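Local coordinates for glucose-6-phosphate isomerase like protein (PDB 1WIW), which probably interconverts phosphorylated sugars such as glucose 6-phosphate and mannose 6-phosphate with their ketose isomer, at residues Y35-A41 and E62-F66; L67-G71 and R93-R97; L24-V30 and Y112-F117; S130-L135 and L252-A257. One frame throughout, in Å; residues are numbered along the deposited sequence.

How the interactions relate
Interactions 1, 2 and 3 belong to the N-terminal SIS-type domain, and interaction 4 joins helix 125-139 to helix 251-272 of the C-terminal SIS part. Interactions 1 and 2 follow one another along strand 64-70, their centres about 16 Å apart, pairing it first with strand 39-45 and then with strand 90-95 in one parallel sheet. Both are nested in the loop closed by interaction 3, whose helix 110-121 packs on that sheet through Tyr114 and Phe117. Interaction 4 comes later in the chain, its centre about 13 Å from that of interaction 3, and Tyr112 and Leu115 of helix 110-121 touch it. Helix 110-121 thus links the sheet to the packing of helix 125-139 on helix 251-272.

Interaction 1: Y35-A41 and E62-F66; sequences YPGPHAA and EGTLF
Tyr35 and Phe66 meet in a T-shaped stack at the buried end of this contact, with the edge of Phe66 directed at the face of Tyr35. The ring planes stand at 83°, Phe66 CZ lying 3.6 Å from Tyr35 CG. Phe66 and Thr64, two residues apart on the strand, share one face of the sheet; with CG anti to the carbonyl carbon (chi1 -68°), the Phe66 ring sets its edge to Tyr35 and one face against Thr64 CG2. Helix 110-121 covers this aromatic group through Phe117, Leu118 and Ala121. Beyond it, strands 39-45 and 64-70 of a beta-alpha-beta unit pair in parallel: Phe66 N gives a nearly straight bond to Ala40 O (2.7 Å), while Ala40 N reaches Thr64 O only weakly. On the other face Leu65 CD2 packs against Ala40 CB at 3.6 Å.

The looser, exposed side is formed by Pro36, Pro38 and Glu62; Pro38, after a cis peptide bond, lays its CG against Glu62 CG (3.6 Å). Gly63, by contrast, leaves no room for a side chain beside the Pro36-Pro38 backbone. Thr64 grips two loop carbonyls, Pro38 O with its N-H (N to O 3.1 Å) and Pro36 O with its hydroxyl OG1 (2.9 Å).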
loop_
_atom_site.group_PDB
_atom_site.type_symbol
_atom_site.label_atom_id
_atom_site.label_comp_id
_atom_site.label_asym_id
_atom_site.label_seq_id
_atom_site.Cartn_x
_atom_site.Cartn_y
_atom_site.Cartn_z
ATOM N N TYR B 35 -4.307 -28.458 -15.005
ATOM C CA TYR B 35 -5.040 -28.229 -13.769
ATOM C C TYR B 35 -6.502 -27.966 -14.090
ATOM O O TYR B 35 -6.825 -27.077 -14.877
ATOM C CB TYR B 35 -4.440 -27.039 -13.019
ATOM C CG TYR B 35 -3.026 -27.290 -12.562
ATOM C CD1 TYR B 35 -2.765 -28.103 -11.462
ATOM C CD2 TYR B 35 -1.941 -26.756 -13.259
ATOM C CE1 TYR B 35 -1.461 -28.381 -11.065
ATOM C CE2 TYR B 35 -0.632 -27.031 -12.872
ATOM C CZ TYR B 35 -0.403 -27.843 -11.776
ATOM O OH TYR B 35 0.886 -28.125 -11.394
ATOM N N PRO B 36 -7.409 -28.743 -13.483
ATOM C CA PRO B 36 -8.845 -28.581 -13.717
ATOM C C PRO B 36 -9.378 -27.247 -13.210
ATOM O O PRO B 36 -9.132 -26.862 -12.068
ATOM C CB PRO B 36 -9.444 -29.765 -12.970
ATOM C CG PRO B 36 -8.518 -29.906 -11.802
ATOM C CD PRO B 36 -7.162 -29.774 -12.460
ATOM N N GLY B 37 -10.102 -26.542 -14.073
ATOM C CA GLY B 37 -10.674 -25.268 -13.688
ATOM C C GLY B 37 -11.941 -25.513 -12.895
ATOM O O GLY B 37 -12.368 -26.663 -12.782
ATOM N N PRO B 38 -12.565 -24.467 -12.325
ATOM C CA PRO B 38 -12.126 -23.071 -12.397
ATOM C C PRO B 38 -10.818 -22.858 -11.636
ATOM O O PRO B 38 -10.419 -23.696 -10.823
ATOM C CB PRO B 38 -13.298 -22.314 -11.778
ATOM C CG PRO B 38 -13.783 -23.268 -10.746
ATOM C CD PRO B 38 -13.766 -24.589 -11.482
ATOM N N HIS B 39 -10.158 -21.736 -11.902
ATOM C CA HIS B 39 -8.880 -21.435 -11.267
ATOM C C HIS B 39 -8.946 -20.306 -10.246
ATOM O O HIS B 39 -9.684 -19.340 -10.411
ATOM C CB HIS B 39 -7.848 -21.070 -12.335
ATOM C CG HIS B 39 -7.724 -22.084 -13.428
ATOM N ND1 HIS B 39 -7.331 -23.384 -13.196
ATOM C CD2 HIS B 39 -7.937 -21.986 -14.763
ATOM C CE1 HIS B 39 -7.307 -24.045 -14.340
ATOM N NE2 HIS B 39 -7.670 -23.219 -15.306
ATOM N N ALA B 40 -8.152 -20.437 -9.191
ATOM C CA ALA B 40 -8.085 -19.423 -8.150
ATOM C C ALA B 40 -6.650 -19.360 -7.640
ATOM O O ALA B 40 -5.910 -20.342 -7.722
ATOM C CB ALA B 40 -9.045 -19.769 -7.010
ATOM N N ALA B 41 -6.254 -18.201 -7.129
ATOM C CA ALA B 41 -4.912 -18.039 -6.602
ATOM C C ALA B 41 -4.880 -17.080 -5.419
ATOM O O ALA B 41 -5.565 -16.058 -5.402
ATOM C CB ALA B 41 -3.972 -17.551 -7.695
ATOM N N GLU B 62 -14.335 -25.192 -5.927
ATOM C CA GLU B 62 -14.125 -26.293 -6.862
ATOM C C GLU B 62 -12.938 -26.019 -7.786
ATOM O O GLU B 62 -12.481 -24.881 -7.906
ATOM C CB GLU B 62 -15.381 -26.499 -7.712
ATOM C CG GLU B 62 -15.777 -25.263 -8.513
ATOM C CD GLU B 62 -16.878 -25.530 -9.526
ATOM O OE1 GLU B 62 -17.266 -24.584 -10.245
ATOM O OE2 GLU B 62 -17.354 -26.684 -9.606
ATOM N N GLY B 63 -12.450 -27.067 -8.442
ATOM C CA GLY B 63 -11.334 -26.910 -9.358
ATOM C C GLY B 63 -9.965 -26.905 -8.700
ATOM O O GLY B 63 -9.628 -27.807 -7.929
ATOM N N THR B 64 -9.170 -25.886 -9.008
ATOM C CA THR B 64 -7.831 -25.778 -8.450
ATOM C C THR B 64 -7.592 -24.431 -7.782
ATOM O O THR B 64 -7.976 -23.382 -8.301
ATOM C CB THR B 64 -6.747 -25.955 -9.536
ATOM O OG1 THR B 64 -6.915 -27.218 -10.188
ATOM C CG2 THR B 64 -5.361 -25.898 -8.918
ATOM N N LEU B 65 -6.951 -24.476 -6.621
ATOM C CA LEU B 65 -6.620 -23.273 -5.875
ATOM C C LEU B 65 -5.100 -23.230 -5.801
ATOM O O LEU B 65 -4.477 -24.102 -5.197
ATOM C CB LEU B 65 -7.226 -23.329 -4.468
ATOM C CG LEU B 65 -6.967 -22.189 -3.470
ATOM C CD1 LEU B 65 -5.545 -22.267 -2.951
ATOM C CD2 LEU B 65 -7.232 -20.839 -4.126
ATOM N N PHE B 66 -4.507 -22.232 -6.446
ATOM C CA PHE B 66 -3.060 -22.086 -6.433
ATOM C C PHE B 66 -2.650 -21.240 -5.237
ATOM O O PHE B 66 -3.000 -20.064 -5.139
ATOM C CB PHE B 66 -2.581 -21.433 -7.728
ATOM C CG PHE B 66 -2.755 -22.299 -8.937
ATOM C CD1 PHE B 66 -1.973 -23.436 -9.112
ATOM C CD2 PHE B 66 -3.710 -21.988 -9.897
ATOM C CE1 PHE B 66 -2.143 -24.257 -10.226
ATOM C CE2 PHE B 66 -3.889 -22.803 -11.016
ATOM C CZ PHE B 66 -3.105 -23.938 -11.179
#

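Interaction 2: L67-G71 and R93-R97; sequences LLEGG and RVGFR
The parallel pairing of strands 64-70 and 90-95, at the middle of the N-terminal sheet, carries a salt bridge between Glu69 and Arg93. Arg93 approaches side-on and uses two nitrogens: NE reaches Glu69 OE1 at 2.8 Å and NH2 reaches Glu69 OE2 at 3.0 Å. The second bond is the better aligned, lying in the guanidinium plane and on the syn lone pair of OE2; OE1 is also met on its syn side, but with NE 34° out of the carboxylate plane. A bend at chi3 (59°) brings NE and NH2 side-on to the carboxylate, and the two flat groups are inclined at 31°. Two bonds to separate oxygens would restrain rotation of the carboxylate.

In this SIS-type alpha/beta domain the opposite face of the sheet is apolar, with Leu68 CD2 against Val94 CB at 3.9 Å and Tyr114 of helix 110-121 packed on both residues. Val94 N donates to Leu67 O at 2.9 Å in an almost straight bond, whereas the return bond from Glu69 N to Val94 O is weak. Where the strands end, the edge of the Phe96 ring abuts the backbone, bringing CE1 within 3.2 Å of Gly71 N and 3.4 Å of Gly70 C.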
loop_
_atom_site.group_PDB
_atom_site.type_symbol
_atom_site.label_atom_id
_atom_site.label_comp_id
_atom_site.label_asym_id
_atom_site.label_seq_id
_atom_site.Cartn_x
_atom_site.Cartn_y
_atom_site.Cartn_z
ATOM N N LEU B 67 -1.914 -21.858 -4.322
ATOM C CA LEU B 67 -1.446 -21.185 -3.116
ATOM C C LEU B 67 0.007 -20.795 -3.362
ATOM O O LEU B 67 0.895 -21.637 -3.276
ATOM C CB LEU B 67 -1.552 -22.151 -1.935
ATOM C CG LEU B 67 -1.922 -21.614 -0.553
ATOM C CD1 LEU B 67 -3.191 -20.779 -0.643
ATOM C CD2 LEU B 67 -2.118 -22.790 0.403
ATOM N N LEU B 68 0.245 -19.525 -3.681
ATOM C CA LEU B 68 1.598 -19.047 -3.964
ATOM C C LEU B 68 2.316 -18.647 -2.678
ATOM O O LEU B 68 2.292 -17.481 -2.272
ATOM C CB LEU B 68 1.535 -17.863 -4.941
ATOM C CG LEU B 68 0.601 -18.074 -6.142
ATOM C CD1 LEU B 68 0.725 -16.908 -7.115
ATOM C CD2 LEU B 68 0.946 -19.379 -6.842
ATOM N N GLU B 69 2.960 -19.626 -2.050
ATOM C CA GLU B 69 3.666 -19.417 -0.790
ATOM C C GLU B 69 5.046 -18.806 -0.985
ATOM O O GLU B 69 6.065 -19.498 -0.890
ATOM C CB GLU B 69 3.786 -20.749 -0.050
ATOM C CG GLU B 69 2.454 -21.453 0.104
ATOM C CD GLU B 69 2.555 -22.768 0.852
ATOM O OE1 GLU B 69 1.512 -23.446 0.986
ATOM O OE2 GLU B 69 3.664 -23.122 1.304
ATOM N N GLY B 70 5.063 -17.500 -1.242
ATOM C CA GLY B 70 6.308 -16.787 -1.467
ATOM C C GLY B 70 6.954 -16.209 -0.223
ATOM O O GLY B 70 7.804 -15.318 -0.323
ATOM N N GLY B 71 6.534 -16.688 0.946
ATOM C CA GLY B 71 7.116 -16.229 2.196
ATOM C C GLY B 71 6.366 -15.223 3.055
ATOM O O GLY B 71 5.412 -14.573 2.615
ATOM N N ARG B 93 0.329 -26.071 -4.000
ATOM C CA ARG B 93 1.277 -25.198 -3.326
ATOM C C ARG B 93 2.492 -24.900 -4.192
ATOM O O ARG B 93 3.200 -25.810 -4.627
ATOM C CB ARG B 93 1.739 -25.844 -2.020
ATOM C CG ARG B 93 0.627 -26.134 -1.022
ATOM C CD ARG B 93 1.180 -26.917 0.159
ATOM N NE ARG B 93 2.238 -26.179 0.842
ATOM C CZ ARG B 93 3.133 -26.730 1.655
ATOM N NH1 ARG B 93 3.106 -28.036 1.891
ATOM N NH2 ARG B 93 4.058 -25.976 2.232
ATOM N N VAL B 94 2.723 -23.615 -4.430
ATOM C CA VAL B 94 3.845 -23.153 -5.235
ATOM C C VAL B 94 4.668 -22.190 -4.381
ATOM O O VAL B 94 4.164 -21.147 -3.966
ATOM C CB VAL B 94 3.344 -22.409 -6.492
ATOM C CG1 VAL B 94 4.507 -22.024 -7.366
ATOM C CG2 VAL B 94 2.366 -23.281 -7.257
ATOM N N GLY B 95 5.925 -22.541 -4.114
ATOM C CA GLY B 95 6.763 -21.675 -3.299
ATOM C C GLY B 95 8.194 -22.148 -3.140
ATOM O O GLY B 95 8.707 -22.883 -3.981
ATOM N N PHE B 96 8.849 -21.733 -2.059
ATOM C CA PHE B 96 10.238 -22.128 -1.832
ATOM C C PHE B 96 10.444 -23.188 -0.754
ATOM O O PHE B 96 11.500 -23.814 -0.703
ATOM C CB PHE B 96 11.094 -20.907 -1.500
ATOM C CG PHE B 96 10.642 -20.168 -0.279
ATOM C CD1 PHE B 96 9.607 -19.246 -0.352
ATOM C CD2 PHE B 96 11.241 -20.409 0.953
ATOM C CE1 PHE B 96 9.173 -18.572 0.787
ATOM C CE2 PHE B 96 10.815 -19.743 2.097
ATOM C CZ PHE B 96 9.780 -18.823 2.016
ATOM N N ARG B 97 9.455 -23.388 0.112
ATOM C CA ARG B 97 9.589 -24.392 1.163
ATOM C C ARG B 97 9.632 -25.786 0.542
ATOM O O ARG B 97 8.988 -26.043 -0.476
ATOM C CB ARG B 97 8.432 -24.298 2.161
ATOM C CG ARG B 97 8.394 -22.983 2.932
ATOM C CD ARG B 97 7.401 -23.033 4.087
ATOM N NE ARG B 97 7.273 -21.745 4.771
ATOM C CZ ARG B 97 8.268 -21.115 5.392
ATOM N NH1 ARG B 97 9.484 -21.645 5.425
ATOM N NH2 ARG B 97 8.046 -19.948 5.983
#

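Interaction 3: L24-V30 and Y112-F117; sequences LVGTGPV and YRYLRF
Thr27 OG1 accepts a bond from Arg113 NE at 2.9 Å, close to the guanidinium plane, and itself donates to Leu24 O at 2.7 Å. Leu24 O also takes the Thr27 N-H that closes a type II beta turn. Arg113 NH2 makes a salt bridge with Glu20. Farther along helix 110-121, Arg116 NH2 donates to Gly28 O at 2.9 Å, from above the carbonyl plane. A water accepts from the same nitrogen and donates hydrogen bonds to Pro29 O and Arg113 O.

Gly26 N bonds to Tyr112 OH at 3.0 Å, and this hydroxyl links the turn, in the loop before the first strand of the N-terminal SIS-type domain, to Asp132 of helix 125-139. A phenylalanine in place of Tyr112 would probably leave Gly26 N and Asp132 without this shared hydroxyl and the turn less firmly placed.

With CG anti to the backbone N (chi1 163°), the Tyr112 ring is carried alongside Leu24, whose CG lies 3.7 Å from Tyr112 CD1; Leu24 CD1 lies over one face of the Arg113 guanidinium. Phe117 points its ring edge at Pro29 O (3.6 Å from CD2), and the Pro29 and Phe117 side chains cross at about a right angle, Pro29 CG 4.0 Å from Phe117 CD2.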
loop_
_atom_site.group_PDB
_atom_site.type_symbol
_atom_site.label_atom_id
_atom_site.label_comp_id
_atom_site.label_asym_id
_atom_site.label_seq_id
_atom_site.Cartn_x
_atom_site.Cartn_y
_atom_site.Cartn_z
ATOM N N LEU B 24 16.101 -13.516 -17.226
ATOM C CA LEU B 24 14.798 -13.728 -16.601
ATOM C C LEU B 24 13.711 -14.390 -17.444
ATOM O O LEU B 24 13.069 -15.342 -17.003
ATOM C CB LEU B 24 14.250 -12.405 -16.057
ATOM C CG LEU B 24 12.946 -12.550 -15.266
ATOM C CD1 LEU B 24 13.173 -13.457 -14.056
ATOM C CD2 LEU B 24 12.459 -11.171 -14.821
ATOM N N VAL B 25 13.492 -13.880 -18.645
ATOM C CA VAL B 25 12.459 -14.418 -19.518
ATOM C C VAL B 25 12.689 -15.892 -19.837
ATOM O O VAL B 25 13.743 -16.268 -20.340
ATOM C CB VAL B 25 12.383 -13.610 -20.833
ATOM C CG1 VAL B 25 11.466 -14.310 -21.839
ATOM C CG2 VAL B 25 11.871 -12.201 -20.537
ATOM N N GLY B 26 11.694 -16.723 -19.544
ATOM C CA GLY B 26 11.834 -18.141 -19.819
ATOM C C GLY B 26 12.302 -18.963 -18.628
ATOM O O GLY B 26 12.483 -20.173 -18.751
ATOM N N THR B 27 12.515 -18.321 -17.480
ATOM C CA THR B 27 12.933 -19.054 -16.284
ATOM C C THR B 27 11.721 -19.283 -15.387
ATOM O O THR B 27 10.731 -18.545 -15.462
ATOM C CB THR B 27 14.015 -18.287 -15.472
ATOM O OG1 THR B 27 13.483 -17.044 -15.003
ATOM C CG2 THR B 27 15.237 -18.022 -16.333
ATOM N N GLY B 28 11.797 -20.307 -14.543
ATOM C CA GLY B 28 10.696 -20.610 -13.651
ATOM C C GLY B 28 10.028 -21.923 -14.024
ATOM O O GLY B 28 10.176 -22.392 -15.154
ATOM N N PRO B 29 9.272 -22.533 -13.098
ATOM C CA PRO B 29 8.589 -23.802 -13.365
ATOM C C PRO B 29 7.497 -23.705 -14.420
ATOM O O PRO B 29 6.846 -22.670 -14.576
ATOM C CB PRO B 29 8.022 -24.179 -12.004
ATOM C CG PRO B 29 7.670 -22.840 -11.435
ATOM C CD PRO B 29 8.907 -22.021 -11.764
ATOM N N VAL B 30 7.312 -24.811 -15.128
ATOM C CA VAL B 30 6.312 -24.937 -16.175
ATOM C C VAL B 30 5.326 -26.004 -15.702
ATOM O O VAL B 30 5.737 -27.056 -15.205
ATOM C CB VAL B 30 6.971 -25.402 -17.494
ATOM C CG1 VAL B 30 5.917 -25.686 -18.544
ATOM C CG2 VAL B 30 7.939 -24.336 -17.987
ATOM N N TYR B 112 7.998 -12.630 -11.500
ATOM C CA TYR B 112 7.837 -12.983 -12.907
ATOM C C TYR B 112 7.625 -14.483 -13.054
ATOM O O TYR B 112 6.779 -14.925 -13.830
ATOM C CB TYR B 112 9.064 -12.568 -13.729
ATOM C CG TYR B 112 9.143 -13.262 -15.089
ATOM C CD1 TYR B 112 9.790 -14.490 -15.231
ATOM C CD2 TYR B 112 8.514 -12.719 -16.213
ATOM C CE1 TYR B 112 9.806 -15.169 -16.464
ATOM C CE2 TYR B 112 8.521 -13.388 -17.447
ATOM C CZ TYR B 112 9.168 -14.612 -17.563
ATOM O OH TYR B 112 9.164 -15.282 -18.769
ATOM N N ARG B 113 8.399 -15.268 -12.309
ATOM C CA ARG B 113 8.296 -16.718 -12.392
ATOM C C ARG B 113 6.955 -17.242 -11.867
ATOM O O ARG B 113 6.398 -18.192 -12.423
ATOM C CB ARG B 113 9.488 -17.361 -11.669
ATOM C CG ARG B 113 10.830 -16.890 -12.247
ATOM C CD ARG B 113 12.053 -17.468 -11.526
ATOM N NE ARG B 113 13.290 -16.902 -12.066
ATOM C CZ ARG B 113 14.145 -16.162 -11.367
ATOM N NH1 ARG B 113 13.907 -15.899 -10.089
ATOM N NH2 ARG B 113 15.227 -15.661 -11.953
ATOM N N TYR B 114 6.422 -16.631 -10.812
ATOM C CA TYR B 114 5.121 -17.071 -10.300
ATOM C C TYR B 114 4.042 -16.760 -11.341
ATOM O O TYR B 114 3.185 -17.599 -11.631
ATOM C CB TYR B 114 4.755 -16.357 -8.990
ATOM C CG TYR B 114 5.403 -16.920 -7.740
ATOM C CD1 TYR B 114 6.616 -16.421 -7.270
ATOM C CD2 TYR B 114 4.787 -17.939 -7.014
ATOM C CE1 TYR B 114 7.204 -16.924 -6.099
ATOM C CE2 TYR B 114 5.358 -18.450 -5.847
ATOM C CZ TYR B 114 6.565 -17.940 -5.394
ATOM O OH TYR B 114 7.131 -18.441 -4.241
ATOM N N LEU B 115 4.086 -15.549 -11.895
ATOM C CA LEU B 115 3.102 -15.133 -12.896
ATOM C C LEU B 115 3.142 -16.027 -14.130
ATOM O O LEU B 115 2.098 -16.447 -14.637
ATOM C CB LEU B 115 3.337 -13.677 -13.315
ATOM C CG LEU B 115 2.391 -13.164 -14.416
ATOM C CD1 LEU B 115 0.944 -13.216 -13.946
ATOM C CD2 LEU B 115 2.771 -11.757 -14.789
ATOM N N ARG B 116 4.351 -16.312 -14.607
ATOM C CA ARG B 116 4.538 -17.168 -15.774
ATOM C C ARG B 116 3.870 -18.523 -15.539
ATOM O O ARG B 116 3.185 -19.053 -16.415
ATOM C CB ARG B 116 6.034 -17.349 -16.051
ATOM C CG ARG B 116 6.378 -18.348 -17.162
ATOM C CD ARG B 116 7.796 -18.098 -17.675
ATOM N NE ARG B 116 8.239 -19.083 -18.661
ATOM C CZ ARG B 116 8.741 -20.277 -18.351
ATOM N NH1 ARG B 116 9.122 -21.115 -19.314
ATOM N NH2 ARG B 116 8.869 -20.631 -17.075
ATOM N N PHE B 117 4.058 -19.074 -14.347
ATOM C CA PHE B 117 3.458 -20.360 -14.018
ATOM C C PHE B 117 1.936 -20.270 -14.062
ATOM O O PHE B 117 1.283 -21.121 -14.666
ATOM C CB PHE B 117 3.919 -20.830 -12.635
ATOM C CG PHE B 117 3.312 -22.140 -12.208
ATOM C CD1 PHE B 117 2.153 -22.169 -11.436
ATOM C CD2 PHE B 117 3.891 -23.348 -12.594
ATOM C CE1 PHE B 117 1.580 -23.385 -11.049
ATOM C CE2 PHE B 117 3.326 -24.569 -12.215
ATOM C CZ PHE B 117 2.170 -24.587 -11.441
HETATM O O HOH W 1 11.361 -22.246 -17.881
HETATM O O HOH W 2 7.516 -20.011 -14.357
#

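Interaction 4: S130-L135 and L252-A257; sequences SVDEAL and LAQVMA
Val131 fits between Leu252, Ala253 and Met256, with its two methyl groups parted over the surface of helix 251-272. CG1, opposite its own backbone N (chi1 166°), bears on Met256 CG at 3.8 Å, while CG2 turns to Leu252 CD2. At 3.3 Å this last pair is closer than ordinary van der Waals contact, so the packing is tight here. CG2 also reaches the backbone of Ala253 at CA, 4.0 Å away.

The hollows are made by small residues. Ala253 CB sits close to Ser130 O at 3.7 Å, and one turn on, Ala134 CB meets Ala257 CB at 4.2 Å. These short side chains let the axes of segments 130-135 and 252-257 approach to 8.4 Å, crossing at -39°. At the far end Leu135 fills the shallow dip between Met256 and Ala257, its CD1 lying 3.7 Å from Met256 O. The Met256 chain, a selenomethionine, bends at chi2 and chi3 and leads away toward Leu115 and Leu53.

Replacing Val131 by an alanine is likely to open a gap beside Leu252 and Met256 and leave their side chains freer to turn.

Polar groups stay at the margin, where Ser130 OG bonds to Val127 O and Asn250. Between the two segments the contact is apolar, so the fit rests mainly on shape, with Asn250 adding polar links to Ser130 OG and Ala253 N at one edge.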
loop_
_atom_site.group_PDB
_atom_site.type_symbol
_atom_site.label_atom_id
_atom_site.label_comp_id
_atom_site.label_asym_id
_atom_site.label_seq_id
_atom_site.Cartn_x
_atom_site.Cartn_y
_atom_site.Cartn_z
ATOM N N SER B 130 3.123 -11.988 -24.770
ATOM C CA SER B 130 3.188 -10.527 -24.864
ATOM C C SER B 130 4.060 -9.956 -23.736
ATOM O O SER B 130 4.741 -8.944 -23.914
ATOM C CB SER B 130 1.782 -9.910 -24.807
ATOM O OG SER B 130 1.216 -10.005 -23.510
ATOM N N VAL B 131 4.034 -10.606 -22.576
ATOM C CA VAL B 131 4.851 -10.169 -21.443
ATOM C C VAL B 131 6.331 -10.395 -21.772
ATOM O O VAL B 131 7.158 -9.500 -21.624
ATOM C CB VAL B 131 4.500 -10.964 -20.170
ATOM C CG1 VAL B 131 5.582 -10.759 -19.104
ATOM C CG2 VAL B 131 3.143 -10.522 -19.643
ATOM N N ASP B 132 6.655 -11.608 -22.211
ATOM C CA ASP B 132 8.030 -11.946 -22.575
ATOM C C ASP B 132 8.545 -11.033 -23.688
ATOM O O ASP B 132 9.692 -10.588 -23.661
ATOM C CB ASP B 132 8.106 -13.405 -23.037
ATOM C CG ASP B 132 7.945 -14.394 -21.894
ATOM O OD1 ASP B 132 7.877 -15.612 -22.165
ATOM O OD2 ASP B 132 7.894 -13.958 -20.728
ATOM N N GLU B 133 7.699 -10.762 -24.676
ATOM C CA GLU B 133 8.096 -9.899 -25.789
ATOM C C GLU B 133 8.455 -8.504 -25.286
ATOM O O GLU B 133 9.447 -7.917 -25.711
ATOM C CB GLU B 133 6.965 -9.817 -26.820
ATOM C CG GLU B 133 6.819 -11.085 -27.649
ATOM C CD GLU B 133 5.537 -11.125 -28.460
ATOM O OE1 GLU B 133 5.430 -12.000 -29.347
ATOM O OE2 GLU B 133 4.632 -10.298 -28.208
ATOM N N ALA B 134 7.641 -7.985 -24.376
ATOM C CA ALA B 134 7.865 -6.665 -23.800
ATOM C C ALA B 134 9.163 -6.629 -22.988
ATOM O O ALA B 134 9.943 -5.679 -23.086
ATOM C CB ALA B 134 6.682 -6.282 -22.921
ATOM N N LEU B 135 9.400 -7.663 -22.188
ATOM C CA LEU B 135 10.614 -7.705 -21.386
ATOM C C LEU B 135 11.857 -7.869 -22.253
ATOM O O LEU B 135 12.900 -7.301 -21.946
ATOM C CB LEU B 135 10.540 -8.824 -20.340
ATOM C CG LEU B 135 10.005 -8.381 -18.965
ATOM C CD1 LEU B 135 8.620 -7.768 -19.104
ATOM C CD2 LEU B 135 9.961 -9.582 -18.017
ATOM N N LEU B 252 -1.385 -5.817 -18.945
ATOM C CA LEU B 252 -0.596 -6.757 -18.160
ATOM C C LEU B 252 0.876 -6.724 -18.586
ATOM O O LEU B 252 1.772 -6.727 -17.745
ATOM C CB LEU B 252 -1.177 -8.170 -18.298
ATOM C CG LEU B 252 -0.714 -9.219 -17.275
ATOM C CD1 LEU B 252 -1.717 -10.361 -17.202
ATOM C CD2 LEU B 252 0.647 -9.739 -17.659
ATOM N N ALA B 253 1.124 -6.679 -19.892
ATOM C CA ALA B 253 2.492 -6.631 -20.404
ATOM C C ALA B 253 3.165 -5.330 -19.970
ATOM O O ALA B 253 4.319 -5.325 -19.550
ATOM C CB ALA B 253 2.488 -6.732 -21.928
ATOM N N GLN B 254 2.430 -4.227 -20.071
ATOM C CA GLN B 254 2.946 -2.923 -19.678
ATOM C C GLN B 254 3.353 -2.908 -18.201
ATOM O O GLN B 254 4.407 -2.369 -17.837
ATOM C CB GLN B 254 1.894 -1.838 -19.945
ATOM C CG GLN B 254 1.652 -1.568 -21.430
ATOM C CD GLN B 254 0.685 -0.420 -21.666
ATOM O OE1 GLN B 254 -0.482 -0.494 -21.294
ATOM N NE2 GLN B 254 1.173 0.650 -22.278
ATOM N N VAL B 255 2.524 -3.501 -17.349
ATOM C CA VAL B 255 2.834 -3.544 -15.922
ATOM C C VAL B 255 4.147 -4.288 -15.684
ATOM O O VAL B 255 5.034 -3.798 -14.995
ATOM C CB VAL B 255 1.701 -4.232 -15.120
ATOM C CG1 VAL B 255 2.187 -4.591 -13.708
ATOM C CG2 VAL B 255 0.495 -3.296 -15.027
HETATM N N MSE B 256 4.270 -5.471 -16.273
HETATM C CA MSE B 256 5.471 -6.277 -16.107
HETATM C C MSE B 256 6.708 -5.594 -16.706
HETATM O O MSE B 256 7.811 -5.705 -16.161
HETATM C CB MSE B 256 5.241 -7.654 -16.728
HETATM C CG MSE B 256 5.561 -8.829 -15.807
HETATM SE SE MSE B 256 4.893 -8.673 -13.981
HETATM C CE MSE B 256 2.999 -8.631 -14.364
ATOM N N ALA B 257 6.531 -4.883 -17.818
ATOM C CA ALA B 257 7.643 -4.171 -18.447
ATOM C C ALA B 257 8.114 -3.064 -17.513
ATOM O O ALA B 257 9.312 -2.828 -17.374
ATOM C CB ALA B 257 7.213 -3.579 -19.791
#